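Local coordinates for flavocytochrome C3 fumarate reductase (Shewanella frigidimarina, PDB 1QO8), which reduces fumarate to succinate in an essentially one-way reaction, using FAD and four covalently bound c-type hemes, and may take part in electron transport to ferric iron, at residues S7-M12 with S38-Y43; A44-D49 with D54-H59; G61-T66 with A153-G158. One frame throughout, in Å; residues are numbered along the deposited sequence.

Contact 1: S7-M12 with S38-Y43. With HEM (protoporphyrin IX containing Fe), chain E.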
loop_
_atom_site.group_PDB
_atom_site.type_symbol
_atom_site.label_atom_id
_atom_site.label_comp_id
_atom_site.label_asym_id
_atom_site.label_seq_id
_atom_site.Cartn_x
_atom_site.Cartn_y
_atom_site.Cartn_z
ATOM N N SER A 7 35.789 -12.326 30.492
ATOM C CA SER A 7 36.459 -13.144 31.472
ATOM C C SER A 7 37.966 -13.078 31.334
ATOM O O SER A 7 38.741 -13.040 32.308
ATOM C CB SER A 7 35.867 -14.550 31.461
ATOM O OG SER A 7 36.472 -15.395 30.509
ATOM N N PHE A 8 38.472 -13.028 30.091
ATOM C CA PHE A 8 39.863 -12.662 29.850
ATOM C C PHE A 8 40.243 -11.364 30.573
ATOM O O PHE A 8 41.290 -11.418 31.250
ATOM C CB PHE A 8 40.158 -12.556 28.347
ATOM C CG PHE A 8 41.520 -12.157 27.918
ATOM C CD1 PHE A 8 41.799 -10.808 27.743
ATOM C CD2 PHE A 8 42.491 -13.119 27.676
ATOM C CE1 PHE A 8 43.086 -10.461 27.335
ATOM C CE2 PHE A 8 43.764 -12.752 27.233
ATOM C CZ PHE A 8 44.043 -11.408 27.063
ATOM N N HIS A 9 39.458 -10.312 30.488
ATOM C CA HIS A 9 39.788 -9.082 31.141
ATOM C C HIS A 9 39.613 -9.163 32.697
ATOM O O HIS A 9 40.394 -8.507 33.435
ATOM C CB HIS A 9 38.984 -7.855 30.670
ATOM C CG HIS A 9 39.428 -7.414 29.303
ATOM N ND1 HIS A 9 39.106 -8.198 28.182
ATOM C CD2 HIS A 9 40.187 -6.366 28.875
ATOM C CE1 HIS A 9 39.637 -7.608 27.125
ATOM N NE2 HIS A 9 40.333 -6.554 27.513
ATOM N N ALA A 10 38.498 -9.709 33.167
ATOM C CA ALA A 10 38.261 -9.883 34.598
ATOM C C ALA A 10 39.389 -10.695 35.230
ATOM O O ALA A 10 39.716 -10.250 36.268
ATOM C CB ALA A 10 37.001 -10.632 35.049
ATOM N N ASP A 11 39.907 -11.739 34.636
ATOM C CA ASP A 11 41.040 -12.457 35.099
ATOM C C ASP A 11 42.269 -11.553 35.288
ATOM O O ASP A 11 43.039 -11.821 36.208
ATOM C CB ASP A 11 41.435 -13.598 34.174
ATOM C CG ASP A 11 40.415 -14.732 34.139
ATOM O OD1 ASP A 11 39.499 -14.807 34.991
ATOM O OD2 ASP A 11 40.540 -15.570 33.219
ATOM N N MET A 12 42.428 -10.531 34.461
ATOM C CA MET A 12 43.573 -9.650 34.618
ATOM C C MET A 12 43.180 -8.616 35.651
ATOM O O MET A 12 44.080 -8.188 36.353
ATOM C CB MET A 12 44.030 -9.007 33.329
ATOM C CG MET A 12 44.513 -9.890 32.195
ATOM S SD MET A 12 44.920 -8.802 30.797
ATOM C CE MET A 12 43.245 -8.367 30.236
ATOM N N SER A 38 39.926 4.340 27.538
ATOM C CA SER A 38 40.836 4.595 28.630
ATOM C C SER A 38 42.056 3.677 28.551
ATOM O O SER A 38 43.118 4.231 28.212
ATOM C CB SER A 38 40.343 4.325 30.064
ATOM O OG SER A 38 39.376 5.312 30.334
ATOM N N CYS A 39 41.824 2.386 28.745
ATOM C CA CYS A 39 42.984 1.527 28.653
ATOM C C CYS A 39 43.608 1.412 27.281
ATOM O O CYS A 39 44.810 1.039 27.226
ATOM C CB CYS A 39 42.706 0.156 29.221
ATOM S SG CYS A 39 42.062 0.274 30.970
ATOM N N HIS A 40 42.763 1.434 26.225
ATOM C CA HIS A 40 43.410 1.030 24.947
ATOM C C HIS A 40 43.702 2.252 24.072
ATOM O O HIS A 40 44.357 2.094 23.028
ATOM C CB HIS A 40 42.458 0.112 24.164
ATOM C CG HIS A 40 42.604 -1.324 24.575
ATOM N ND1 HIS A 40 43.769 -2.007 24.309
ATOM C CD2 HIS A 40 41.783 -2.167 25.253
ATOM C CE1 HIS A 40 43.658 -3.262 24.737
ATOM N NE2 HIS A 40 42.459 -3.344 25.275
ATOM N N GLY A 41 43.158 3.389 24.402
ATOM C CA GLY A 41 43.366 4.514 23.452
ATOM C C GLY A 41 42.114 4.704 22.566
ATOM O O GLY A 41 41.283 3.791 22.446
ATOM N N GLU A 42 41.969 5.902 22.038
ATOM C CA GLU A 42 40.948 6.150 20.983
ATOM C C GLU A 42 41.381 5.663 19.620
ATOM O O GLU A 42 42.488 5.174 19.357
ATOM C CB GLU A 42 40.747 7.650 20.960
ATOM C CG GLU A 42 40.816 8.522 22.163
ATOM C CD GLU A 42 39.470 8.708 22.858
ATOM O OE1 GLU A 42 38.482 8.723 22.095
ATOM O OE2 GLU A 42 39.301 8.840 24.089
ATOM N N TYR A 43 40.552 5.844 18.563
ATOM C CA TYR A 43 40.806 5.338 17.232
ATOM C C TYR A 43 42.074 5.953 16.624
ATOM O O TYR A 43 42.772 5.255 15.919
ATOM C CB TYR A 43 39.610 5.508 16.253
ATOM C CG TYR A 43 38.406 4.623 16.601
ATOM C CD1 TYR A 43 38.382 3.253 16.391
ATOM C CD2 TYR A 43 37.300 5.179 17.167
ATOM C CE1 TYR A 43 37.288 2.485 16.693
ATOM C CE2 TYR A 43 36.192 4.434 17.531
ATOM C CZ TYR A 43 36.194 3.107 17.217
ATOM O OH TYR A 43 35.101 2.378 17.597
HETATM C CHA HEM E . 43.480 -7.260 25.457
HETATM C CHB HEM E . 39.688 -4.930 23.610
HETATM C CHC HEM E . 38.658 -2.914 27.857
HETATM C CHD HEM E . 43.254 -3.948 28.926
HETATM C C1A HEM E . 42.454 -6.873 24.608
HETATM C C2A HEM E . 42.170 -7.468 23.338
HETATM C C3A HEM E . 41.109 -6.851 22.795
HETATM C C4A HEM E . 40.668 -5.874 23.751
HETATM C CMA HEM E . 40.472 -7.130 21.400
HETATM C CAA HEM E . 42.995 -8.623 22.725
HETATM C CBA HEM E . 43.924 -8.058 21.693
HETATM C CGA HEM E . 44.684 -9.095 20.901
HETATM O O1A HEM E . 45.784 -8.647 20.490
HETATM O O2A HEM E . 44.079 -10.195 20.786
HETATM C C1B HEM E . 39.014 -4.277 24.589
HETATM C C2B HEM E . 37.653 -3.859 24.553
HETATM C C3B HEM E . 37.379 -3.343 25.735
HETATM C C4B HEM E . 38.574 -3.391 26.567
HETATM C CMB HEM E . 36.686 -3.940 23.320
HETATM C CAB HEM E . 36.029 -2.869 26.280
HETATM C CBB HEM E . 34.884 -3.535 26.089
HETATM C C1C HEM E . 39.894 -2.956 28.491
HETATM C C2C HEM E . 40.216 -2.280 29.742
HETATM C C3C HEM E . 41.473 -2.606 30.059
HETATM C C4C HEM E . 42.014 -3.416 29.013
HETATM C CMC HEM E . 39.207 -1.429 30.513
HETATM C CAC HEM E . 42.310 -2.254 31.324
HETATM C CBC HEM E . 41.626 -2.259 32.566
HETATM C C1D HEM E . 43.708 -4.978 28.151
HETATM C C2D HEM E . 44.993 -5.659 28.251
HETATM C C3D HEM E . 45.045 -6.560 27.339
HETATM C C4D HEM E . 43.802 -6.491 26.555
HETATM C CMD HEM E . 45.977 -5.309 29.428
HETATM C CAD HEM E . 46.187 -7.558 27.012
HETATM C CBD HEM E . 47.169 -6.752 26.064
HETATM C CGD HEM E . 48.583 -7.204 26.200
HETATM O O1D HEM E . 49.072 -7.365 27.369
HETATM O O2D HEM E . 49.159 -7.454 25.079
HETATM N NA HEM E . 41.498 -5.890 24.845
HETATM N NB HEM E . 39.507 -4.043 25.855
HETATM N NC HEM E . 41.028 -3.588 28.040
HETATM N ND HEM E . 43.023 -5.489 27.086
HETATM FE FE HEM E . 41.251 -4.769 26.488
#
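The imidazole rings of His9 and His40 stand on opposite faces of one porphyrin, each with its NE2 2.2 Å from the heme iron. The two NE2 atoms are 4.5 Å apart and subtend about 167° at the metal, so the bis-histidine axis is nearly straight. Each ring has its plane upright on the macrocycle, with C4A at the edge of His9 and C4B at that of His40. The rings run along different diagonals. CD2 of His9 is over NC and its CE1 faces NA, whereas CD2 of His40 is over NB and its CE1 faces ND; accordingly the imidazole planes are turned about 74° against each other. On the His9 side, CE1 of Phe8 comes to 3.7 Å from the CHA methine. With CG anti to the backbone N (chi1 178°), the Phe8 ring leans in toward the macrocycle at its CHA corner and also packs edge-to-face with Phe92. Met12, bent at its last torsion, lays CE 3.8 Å from C2D of the heme. ND1 of His9 is hydrogen-bonded to Met5 O, one turn earlier, which should restrain the ring's rotation. His9 and His40 are the axial ligands of heme 2, and His40 closes a CXXCH motif whose Cys36 and Cys39 are, by similarity, the thioether anchors of that heme. Apart from the two NE2 atoms the segments stay apart, their nearest CA atoms, of His9 and Cys39, being 11.4 Å distant. The heme is thus sandwiched between helix 5-12 and the end of helix 30-40, where Gly41 breaks the helix with positive phi before helix 43-46.

Contact 2: A44-D49 with D54-H59. With HEM (protoporphyrin IX containing Fe), chain C.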
loop_
_atom_site.group_PDB
_atom_site.type_symbol
_atom_site.label_atom_id
_atom_site.label_comp_id
_atom_site.label_asym_id
_atom_site.label_seq_id
_atom_site.Cartn_x
_atom_site.Cartn_y
_atom_site.Cartn_z
ATOM N N ALA A 44 42.338 7.189 16.787
ATOM C CA ALA A 44 43.552 7.873 16.250
ATOM C C ALA A 44 44.773 7.167 16.753
ATOM O O ALA A 44 45.720 6.822 15.997
ATOM C CB ALA A 44 43.539 9.374 16.627
ATOM N N GLU A 45 44.767 6.647 17.990
ATOM C CA GLU A 45 45.904 5.914 18.494
ATOM C C GLU A 45 45.808 4.495 18.033
ATOM O O GLU A 45 46.833 3.858 17.783
ATOM C CB GLU A 45 45.901 6.111 20.041
ATOM C CG GLU A 45 47.007 5.281 20.704
ATOM C CD GLU A 45 47.274 5.778 22.153
ATOM O OE1 GLU A 45 46.472 6.477 22.777
ATOM O OE2 GLU A 45 48.372 5.413 22.635
ATOM N N LEU A 46 44.608 3.880 17.916
ATOM C CA LEU A 46 44.587 2.483 17.500
ATOM C C LEU A 46 44.873 2.384 15.998
ATOM O O LEU A 46 45.259 1.320 15.544
ATOM C CB LEU A 46 43.251 1.784 17.791
ATOM C CG LEU A 46 42.956 1.640 19.312
ATOM C CD1 LEU A 46 41.483 1.303 19.445
ATOM C CD2 LEU A 46 43.789 0.508 19.925
ATOM N N ALA A 47 44.682 3.446 15.216
ATOM C CA ALA A 47 44.760 3.339 13.765
ATOM C C ALA A 47 46.164 2.946 13.301
ATOM O O ALA A 47 47.197 3.281 13.888
ATOM C CB ALA A 47 44.343 4.620 13.056
ATOM N N ASN A 48 46.120 2.120 12.264
ATOM C CA ASN A 48 47.354 1.689 11.618
ATOM C C ASN A 48 47.528 2.539 10.367
ATOM O O ASN A 48 47.245 3.763 10.397
ATOM C CB ASN A 48 47.163 0.189 11.484
ATOM C CG ASN A 48 48.398 -0.490 10.936
ATOM O OD1 ASN A 48 48.810 -0.064 9.849
ATOM N ND2 ASN A 48 48.897 -1.456 11.690
ATOM N N ASP A 49 48.035 2.140 9.251
ATOM C CA ASP A 49 48.192 2.944 8.031
ATOM C C ASP A 49 48.806 1.955 7.039
ATOM O O ASP A 49 48.446 1.910 5.880
ATOM C CB ASP A 49 48.932 4.230 8.101
ATOM C CG ASP A 49 50.399 4.432 8.322
ATOM O OD1 ASP A 49 51.253 3.533 8.293
ATOM O OD2 ASP A 49 50.813 5.600 8.553
ATOM N N ASP A 54 41.406 -1.172 7.952
ATOM C CA ASP A 54 41.358 -0.345 9.113
ATOM C C ASP A 54 39.945 -0.320 9.696
ATOM O O ASP A 54 39.162 0.631 9.701
ATOM C CB ASP A 54 42.025 1.011 9.232
ATOM C CG ASP A 54 42.727 1.050 10.614
ATOM O OD1 ASP A 54 42.409 0.233 11.536
ATOM O OD2 ASP A 54 43.610 1.893 10.839
ATOM N N PRO A 55 39.832 -1.324 10.612
ATOM C CA PRO A 55 38.627 -1.472 11.414
ATOM C C PRO A 55 38.604 -0.289 12.330
ATOM O O PRO A 55 37.556 0.275 12.655
ATOM C CB PRO A 55 38.769 -2.844 12.045
ATOM C CG PRO A 55 40.057 -3.417 11.593
ATOM C CD PRO A 55 40.847 -2.352 10.886
ATOM N N HIS A 56 39.813 0.262 12.685
ATOM C CA HIS A 56 39.819 1.364 13.616
ATOM C C HIS A 56 39.967 2.676 12.914
ATOM O O HIS A 56 40.400 3.607 13.610
ATOM C CB HIS A 56 41.015 1.259 14.637
ATOM C CG HIS A 56 40.943 -0.107 15.257
ATOM N ND1 HIS A 56 42.014 -0.968 15.203
ATOM C CD2 HIS A 56 39.951 -0.753 15.937
ATOM C CE1 HIS A 56 41.683 -2.136 15.730
ATOM N NE2 HIS A 56 40.456 -2.025 16.217
ATOM N N ASN A 57 39.781 2.779 11.614
ATOM C CA ASN A 57 39.684 4.138 11.057
ATOM C C ASN A 57 38.914 4.025 9.718
ATOM O O ASN A 57 39.480 3.518 8.757
ATOM C CB ASN A 57 41.100 4.680 10.847
ATOM C CG ASN A 57 41.191 6.045 10.116
ATOM O OD1 ASN A 57 40.294 6.889 10.232
ATOM N ND2 ASN A 57 42.350 6.196 9.467
ATOM N N SER A 58 37.584 4.182 9.827
ATOM C CA SER A 58 36.720 3.783 8.724
ATOM C C SER A 58 35.833 4.989 8.524
ATOM O O SER A 58 35.763 5.802 9.471
ATOM C CB SER A 58 36.033 2.510 9.141
ATOM O OG SER A 58 34.837 2.807 9.883
ATOM N N HIS A 59 35.002 4.982 7.457
ATOM C CA HIS A 59 34.005 6.024 7.251
ATOM C C HIS A 59 32.867 6.003 8.285
ATOM O O HIS A 59 32.226 7.039 8.511
ATOM C CB HIS A 59 33.467 5.936 5.808
ATOM C CG HIS A 59 32.796 4.617 5.451
ATOM N ND1 HIS A 59 31.510 4.312 5.805
ATOM C CD2 HIS A 59 33.257 3.514 4.833
ATOM C CE1 HIS A 59 31.216 3.077 5.336
ATOM N NE2 HIS A 59 32.291 2.556 4.709
HETATM C CHA HEM C . 33.025 2.465 1.160
HETATM C CHB HEM C . 35.730 0.120 4.440
HETATM C CHC HEM C . 31.657 -0.497 6.963
HETATM C CHD HEM C . 28.978 0.751 3.118
HETATM C C1A HEM C . 34.129 1.975 1.805
HETATM C C2A HEM C . 35.538 2.172 1.509
HETATM C C3A HEM C . 36.272 1.538 2.413
HETATM C C4A HEM C . 35.335 0.870 3.321
HETATM C CMA HEM C . 37.805 1.382 2.556
HETATM C CAA HEM C . 36.056 2.959 0.261
HETATM C CBA HEM C . 36.409 4.428 0.564
HETATM C CGA HEM C . 35.145 5.219 0.805
HETATM O O1A HEM C . 35.056 5.726 1.973
HETATM O O2A HEM C . 34.283 5.326 -0.123
HETATM C C1B HEM C . 34.863 -0.086 5.505
HETATM C C2B HEM C . 35.240 -0.470 6.859
HETATM C C3B HEM C . 34.117 -0.596 7.541
HETATM C C4B HEM C . 32.992 -0.339 6.682
HETATM C CMB HEM C . 36.696 -0.597 7.277
HETATM C CAB HEM C . 33.873 -0.854 9.090
HETATM C CBB HEM C . 34.814 -0.555 9.990
HETATM C C1C HEM C . 30.566 -0.316 6.147
HETATM C C2C HEM C . 29.154 -0.450 6.488
HETATM C C3C HEM C . 28.438 -0.067 5.435
HETATM C C4C HEM C . 29.354 0.324 4.392
HETATM C CMC HEM C . 28.721 -0.984 7.858
HETATM C CAC HEM C . 26.886 0.064 5.222
HETATM C CBC HEM C . 26.063 0.455 6.192
HETATM C C1D HEM C . 29.849 1.369 2.258
HETATM C C2D HEM C . 29.450 2.052 1.010
HETATM C C3D HEM C . 30.565 2.531 0.485
HETATM C C4D HEM C . 31.685 2.184 1.336
HETATM C CMD HEM C . 27.992 2.129 0.510
HETATM C CAD HEM C . 30.736 3.331 -0.857
HETATM C CBD HEM C . 31.316 2.469 -1.951
HETATM C CGD HEM C . 31.613 3.116 -3.328
HETATM O O1D HEM C . 30.802 3.923 -3.821
HETATM O O2D HEM C . 32.662 2.805 -3.927
HETATM N NA HEM C . 34.058 1.220 2.974
HETATM N NB HEM C . 33.486 -0.048 5.422
HETATM N NC HEM C . 30.646 0.167 4.858
HETATM N ND HEM C . 31.201 1.459 2.425
HETATM FE FE HEM C . 32.346 0.774 3.967
HETATM O O HOH W 1 44.196 -0.737 13.555
#
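Leu46 and His56 face each other, their CB atoms 3.9 Å apart, and CD1 of Leu46 lies over one face of the imidazole. CG of His56 is anti to its carbonyl carbon (chi1 -53°), which turns the ring beneath the leucine. At the ring edge, in its plane, a water accepts from ND1 of His56 at 2.7 Å. The same water donates to Leu46 O and to OD1 of Asp54, 2.9 Å away, so three groups fix its place and ND1 has a defined partner. Asp54 points its carboxylate at the other segment: OD2 receives the backbone N of Asn48 at 2.9 Å, on the syn side and 23° out of the carboxylate plane. Its OD1 takes the N of His56 at 2.8 Å from above that plane, 51° out of it, forming an Asx turn. This overlaps a type I turn from Asp54 to Asn57, closed by Asn57 N to Asp54 O. In this multiheme cytochrome domain the turn presents an axial ligand: NE2 of His56 binds the iron of heme 3 opposite His69, while His59, just beyond, binds the iron of heme 4 opposite His83, its NE2 being 1.9 Å from the metal. CB of Ala47, where the chain leaves helix 43-46, touches CB of Asn57 at 3.9 Å and also rests against OD2 of Asp54.

Contact 3: G61-T66 with A153-G158; sequences GDINCT and APFSGG. With HEM (protoporphyrin IX containing Fe), chain D.
The boundary between the heme domain and the FAD-binding, Rossmann-like domain is bridged here, with Ile63 touching Phe155. Segment 61-66 leads into a CXXCH heme motif, whose Cys65 is by similarity a thioether anchor of heme 3. Segment 153-158 follows strand 147-150 of the parallel sheet, and its Ala153, Gly157 and Gly158 touch the FAD. Ile63 and Phe155 lie side by side and point the same way. The closest approach is tight, CG2 of Ile63 being 3.3 Å from CB of Phe155. CG2 also comes within 3.6 Å of Phe155 CG, meeting the ring obliquely. Because CG1 of Ile63 sits between its backbone N and carbonyl carbon (chi1 59°), CD1 extends along the ring to 3.9 Å from CD1 of Phe155. That Ile63 methyl simultaneously reaches the CMC methyl of heme 3 at 3.8 Å, so the isoleucine fills the space between porphyrin edge and phenyl ring. Phe155 also meets Tyr78 edge-to-face, and Arg257 of helix 248-262 touches both Ile63 and Phe155. An alanine in place of Phe155 would probably leave CD1 of Ile63 without its aromatic neighbour and Tyr78 without its stacking partner, opening a gap beside the heme. Polar bridging is by water alone between the two segments: two waters both donate to Pro154 O, one of them accepting from Asn64 ND2 at 3.0 Å and the other from the backbone N of Asn64 at 2.8 Å.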
loop_
_atom_site.group_PDB
_atom_site.type_symbol
_atom_site.label_atom_id
_atom_site.label_comp_id
_atom_site.label_asym_id
_atom_site.label_seq_id
_atom_site.Cartn_x
_atom_site.Cartn_y
_atom_site.Cartn_z
ATOM N N GLY A 61 33.275 6.327 11.416
ATOM C CA GLY A 61 33.545 7.559 12.220
ATOM C C GLY A 61 33.605 6.992 13.710
ATOM O O GLY A 61 33.951 5.833 13.920
ATOM N N ASP A 62 33.294 7.818 14.655
ATOM C CA ASP A 62 33.703 7.496 16.053
ATOM C C ASP A 62 32.622 6.649 16.721
ATOM O O ASP A 62 31.624 7.229 17.161
ATOM C CB ASP A 62 33.795 8.843 16.794
ATOM C CG ASP A 62 34.438 8.566 18.182
ATOM O OD1 ASP A 62 34.799 7.491 18.641
ATOM O OD2 ASP A 62 34.544 9.564 18.919
ATOM N N ILE A 63 32.558 5.349 16.615
ATOM C CA ILE A 63 31.460 4.554 17.156
ATOM C C ILE A 63 31.897 3.712 18.367
ATOM O O ILE A 63 33.127 3.518 18.498
ATOM C CB ILE A 63 30.994 3.551 16.066
ATOM C CG1 ILE A 63 32.136 2.640 15.652
ATOM C CG2 ILE A 63 30.404 4.349 14.901
ATOM C CD1 ILE A 63 31.647 1.537 14.660
ATOM N N ASN A 64 30.956 3.049 19.073
ATOM C CA ASN A 64 31.346 2.175 20.163
ATOM C C ASN A 64 32.307 1.084 19.731
ATOM O O ASN A 64 31.907 0.478 18.737
ATOM C CB ASN A 64 30.169 1.567 20.915
ATOM C CG ASN A 64 29.480 2.534 21.857
ATOM O OD1 ASN A 64 30.057 3.505 22.363
ATOM N ND2 ASN A 64 28.169 2.401 22.093
ATOM N N CYS A 65 33.464 0.815 20.415
ATOM C CA CYS A 65 34.128 -0.448 20.272
ATOM C C CYS A 65 33.250 -1.688 20.279
ATOM O O CYS A 65 33.535 -2.666 19.584
ATOM C CB CYS A 65 35.300 -0.618 21.323
ATOM S SG CYS A 65 36.033 0.999 21.714
ATOM N N THR A 66 32.243 -1.815 21.166
ATOM C CA THR A 66 31.363 -2.940 21.237
ATOM C C THR A 66 30.300 -2.910 20.123
ATOM O O THR A 66 29.504 -3.860 20.059
ATOM C CB THR A 66 30.648 -2.929 22.651
ATOM O OG1 THR A 66 29.865 -1.746 22.696
ATOM C CG2 THR A 66 31.762 -2.815 23.751
ATOM N N ALA A 153 20.126 1.064 16.464
ATOM C CA ALA A 153 21.347 0.402 15.971
ATOM C C ALA A 153 22.511 0.618 16.972
ATOM O O ALA A 153 22.437 1.517 17.826
ATOM C CB ALA A 153 21.735 1.066 14.634
ATOM N N PRO A 154 23.598 -0.080 16.739
ATOM C CA PRO A 154 24.825 -0.039 17.506
ATOM C C PRO A 154 25.526 1.330 17.534
ATOM O O PRO A 154 26.285 1.762 18.367
ATOM C CB PRO A 154 25.725 -1.053 16.819
ATOM C CG PRO A 154 24.891 -1.864 15.899
ATOM C CD PRO A 154 23.491 -1.345 15.907
ATOM N N PHE A 155 25.284 2.104 16.465
ATOM C CA PHE A 155 25.991 3.348 16.257
ATOM C C PHE A 155 24.934 4.098 15.477
ATOM O O PHE A 155 24.076 3.602 14.796
ATOM C CB PHE A 155 27.273 3.431 15.472
ATOM C CG PHE A 155 27.391 2.506 14.305
ATOM C CD1 PHE A 155 27.774 1.189 14.504
ATOM C CD2 PHE A 155 27.062 2.936 13.034
ATOM C CE1 PHE A 155 27.926 0.296 13.480
ATOM C CE2 PHE A 155 27.193 2.032 11.963
ATOM C CZ PHE A 155 27.641 0.752 12.193
ATOM N N SER A 156 25.047 5.400 15.482
ATOM C CA SER A 156 24.132 6.126 14.672
ATOM C C SER A 156 24.598 6.436 13.217
ATOM O O SER A 156 25.748 6.174 12.839
ATOM C CB SER A 156 23.876 7.451 15.307
ATOM O OG SER A 156 25.105 8.162 15.268
ATOM N N GLY A 157 23.595 6.921 12.465
ATOM C CA GLY A 157 23.835 7.289 11.069
ATOM C C GLY A 157 22.974 6.632 9.977
ATOM O O GLY A 157 22.806 7.300 8.935
ATOM N N GLY A 158 22.495 5.374 10.122
ATOM C CA GLY A 158 21.521 4.815 9.217
ATOM C C GLY A 158 22.077 4.795 7.735
ATOM O O GLY A 158 23.228 4.404 7.474
HETATM C CHA HEM D . 41.733 -5.733 16.945
HETATM C CHB HEM D . 40.542 -2.587 20.355
HETATM C CHC HEM D . 36.829 -0.836 17.846
HETATM C CHD HEM D . 37.513 -4.611 14.860
HETATM C C1A HEM D . 41.745 -4.981 18.097
HETATM C C2A HEM D . 42.762 -5.093 19.175
HETATM C C3A HEM D . 42.450 -4.219 20.085
HETATM C C4A HEM D . 41.225 -3.533 19.678
HETATM C CMA HEM D . 43.119 -3.857 21.454
HETATM C CAA HEM D . 43.937 -6.088 19.084
HETATM C CBA HEM D . 45.088 -5.546 18.167
HETATM C CGA HEM D . 45.446 -4.136 18.546
HETATM O O1A HEM D . 45.796 -3.985 19.763
HETATM O O2A HEM D . 45.325 -3.221 17.681
HETATM C C1B HEM D . 39.502 -1.757 19.953
HETATM C C2B HEM D . 39.071 -0.562 20.566
HETATM C C3B HEM D . 38.124 -0.034 19.826
HETATM C C4B HEM D . 37.826 -0.961 18.775
HETATM C CMB HEM D . 39.760 -0.004 21.866
HETATM C CAB HEM D . 37.466 1.350 19.895
HETATM C CBB HEM D . 38.142 2.466 20.263
HETATM C C1C HEM D . 36.698 -1.769 16.829
HETATM C C2C HEM D . 35.588 -1.754 15.876
HETATM C C3C HEM D . 35.816 -2.746 15.035
HETATM C C4C HEM D . 36.980 -3.498 15.494
HETATM C CMC HEM D . 34.491 -0.686 15.972
HETATM C CAC HEM D . 35.102 -3.208 13.748
HETATM C CBC HEM D . 34.720 -2.305 12.749
HETATM C C1D HEM D . 38.743 -5.161 15.084
HETATM C C2D HEM D . 39.343 -6.213 14.336
HETATM C C3D HEM D . 40.479 -6.522 14.948
HETATM C C4D HEM D . 40.655 -5.657 16.082
HETATM C CMD HEM D . 38.764 -6.850 13.026
HETATM C CAD HEM D . 41.559 -7.552 14.431
HETATM C CBD HEM D . 42.597 -6.745 13.619
HETATM C CGD HEM D . 43.976 -7.311 13.811
HETATM O O1D HEM D . 44.146 -8.358 13.113
HETATM O O2D HEM D . 44.746 -6.725 14.620
HETATM N NA HEM D . 40.844 -4.035 18.471
HETATM N NB HEM D . 38.744 -2.005 18.809
HETATM N NC HEM D . 37.454 -2.851 16.582
HETATM N ND HEM D . 39.545 -4.822 16.215
HETATM FE FE HEM D . 39.167 -3.372 17.518
HETATM O O HOH W 2 26.643 0.260 20.690
HETATM O O HOH W 3 28.323 3.790 18.739
#

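In the fold
From the N terminus the three contacts come in series, each closing before the next opens, with none nested or crossed. Contact 1 closes a loop of 25 intervening residues between helix 5-12 and helix 30-40. Contact 2 follows directly, folding the chain back over a four-residue gap after helix 43-46; Leu46 CD2 packs 3.5 Å from His40 O, joining it to contact 1. One residue after contact 2 the chain enters segment 61-66, which is tied back to contact 1 by a probable hydrogen bond from Tyr43 OH to Ile63 O (2.5 Å). Contact 3 spans 86 residues and is the one that leaves the cytochrome domain, tying it to the FAD-binding domain.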